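Local structure of ABC transporter periplasmic peptide-binding protein (Pseudoalteromonas, 4QFL) at residues A193-N197 with N198-L202. The protein binds dipeptides in the periplasm, here Ala-Phe, probably delivering them to an ABC transporter for uptake. Sequence-based numbering, arbitrary orientation.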
loop_
_atom_site.group_PDB
_atom_site.type_symbol
_atom_site.label_atom_id
_atom_site.label_comp_id
_atom_site.label_asym_id
_atom_site.label_seq_id
_atom_site.Cartn_x
_atom_site.Cartn_y
_atom_site.Cartn_z
ATOM N N ALA A 193 -17.763 16.080 18.231
ATOM C CA ALA A 193 -17.316 16.520 19.548
ATOM C C ALA A 193 -16.078 17.414 19.460
ATOM O O ALA A 193 -16.046 18.514 20.019
ATOM C CB ALA A 193 -17.022 15.318 20.422
ATOM N N LEU A 194 -15.051 16.931 18.770
ATOM C CA LEU A 194 -13.836 17.706 18.572
ATOM C C LEU A 194 -14.109 19.030 17.864
ATOM O O LEU A 194 -13.537 20.061 18.212
ATOM C CB LEU A 194 -12.819 16.885 17.782
ATOM C CG LEU A 194 -12.217 15.671 18.486
ATOM C CD1 LEU A 194 -11.232 14.994 17.560
ATOM C CD2 LEU A 194 -11.523 16.093 19.759
ATOM N N LYS A 195 -14.983 18.994 16.865
ATOM C CA LYS A 195 -15.377 20.202 16.145
ATOM C C LYS A 195 -15.894 21.264 17.111
ATOM O O LYS A 195 -15.494 22.427 17.042
ATOM C CB LYS A 195 -16.430 19.877 15.083
ATOM C CG LYS A 195 -16.955 21.061 14.302
ATOM C CD LYS A 195 -17.875 20.603 13.181
ATOM C CE LYS A 195 -18.790 21.724 12.708
ATOM N NZ LYS A 195 -18.054 22.860 12.088
ATOM N N ALA A 196 -16.769 20.858 18.024
ATOM C CA ALA A 196 -17.292 21.777 19.026
ATOM C C ALA A 196 -16.164 22.518 19.744
ATOM O O ALA A 196 -16.294 23.690 20.067
ATOM C CB ALA A 196 -18.154 21.034 20.019
ATOM N N ASN A 197 -15.053 21.839 19.989
ATOM C CA ASN A 197 -13.917 22.474 20.644
ATOM C C ASN A 197 -12.929 23.103 19.673
ATOM O O ASN A 197 -11.903 23.645 20.092
ATOM C CB ASN A 197 -13.180 21.461 21.522
ATOM C CG ASN A 197 -13.989 21.045 22.715
ATOM O OD1 ASN A 197 -14.990 21.682 23.038
ATOM N ND2 ASN A 197 -13.563 19.982 23.389
ATOM N N ASN A 198 -13.228 23.030 18.383
ATOM C CA ASN A 198 -12.277 23.463 17.368
ATOM C C ASN A 198 -10.970 22.681 17.486
ATOM O O ASN A 198 -9.886 23.232 17.288
ATOM C CB ASN A 198 -11.999 24.953 17.495
ATOM C CG ASN A 198 -13.264 25.779 17.474
ATOM O OD1 ASN A 198 -14.186 25.501 16.702
ATOM N ND2 ASN A 198 -13.328 26.797 18.336
ATOM N N GLN A 199 -11.089 21.397 17.811
ATOM C CA GLN A 199 -9.929 20.533 17.975
ATOM C C GLN A 199 -9.908 19.460 16.898
ATOM O O GLN A 199 -9.395 18.364 17.107
ATOM C CB GLN A 199 -9.958 19.863 19.339
ATOM C CG GLN A 199 -9.958 20.811 20.512
ATOM C CD GLN A 199 -10.183 20.074 21.821
ATOM O OE1 GLN A 199 -11.123 19.279 21.954
ATOM N NE2 GLN A 199 -9.312 20.316 22.788
ATOM N N GLU A 200 -10.488 19.790 15.754
ATOM C CA GLU A 200 -10.454 18.937 14.578
ATOM C C GLU A 200 -9.074 18.339 14.333
ATOM O O GLU A 200 -8.959 17.214 13.855
ATOM C CB GLU A 200 -10.874 19.742 13.350
ATOM C CG GLU A 200 -12.264 20.351 13.428
ATOM C CD GLU A 200 -12.302 21.702 14.136
ATOM O OE1 GLU A 200 -11.245 22.196 14.578
ATOM O OE2 GLU A 200 -13.404 22.276 14.245
ATOM N N ASN A 201 -8.031 19.100 14.642
ATOM C CA ASN A 201 -6.659 18.673 14.401
ATOM C C ASN A 201 -6.299 17.435 15.192
ATOM O O ASN A 201 -5.255 16.830 14.970
ATOM C CB ASN A 201 -5.684 19.784 14.775
ATOM C CG ASN A 201 -5.613 20.017 16.284
ATOM O OD1 ASN A 201 -6.633 20.077 16.976
ATOM N ND2 ASN A 201 -4.404 20.134 16.801
ATOM N N LEU A 202 -7.160 17.074 16.135
ATOM C CA LEU A 202 -6.897 15.950 17.021
ATOM C C LEU A 202 -7.494 14.676 16.484
ATOM O O LEU A 202 -7.105 13.592 16.898
ATOM C CB LEU A 202 -7.499 16.216 18.392
ATOM C CG LEU A 202 -6.606 16.923 19.397
ATOM C CD1 LEU A 202 -5.655 17.902 18.720
ATOM C CD2 LEU A 202 -7.467 17.605 20.440
#
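The side-chain amides of Asn-197 and Gln-199 lie side by side and point the same way, their planes turned 72° apart. ND2 of Asn-197 donates a hydrogen bond to OE1 of Gln-199 at 2.9 Å. OE1 lies almost in the plane of the Asn-197 amide. The donor approaches OE1 from above the carbonyl plane of Gln-199, not along a lone pair. CG of Gln-199 is anti to its own carbonyl carbon (chi1 -59°), which lays the extended chain alongside Asn-197, with CD 3.3 Å from CB of Asn-197. With an alanine at Gln-199 the Asn-197 amide would lose this acceptor and is likely to turn more freely. The carboxylate of Glu-200 comes back on a chain bent at chi2 (85°), and its OE2 lies 3.4 Å from CA of Lys-195. NZ of Lys-195 stays 5.2 Å from OE2 of Glu-200, so any attraction is probably weak. CD1 of Leu-194 packs against CB of Leu-202 at 4.0 Å. The backbone forms a Schellman motif: Asn-198 has positive phi, Gln-199 N bonds to Leu-194 O at 2.8 Å, and Asn-198 N to Lys-195 O at 2.7 Å. The backbone N of Glu-200 is buried without a partner. Leu-194 and Glu-200 also touch Tyr-132 of another loop. The motif ends helix 188-196 at the protein surface and starts the loop leading to strand 213-219.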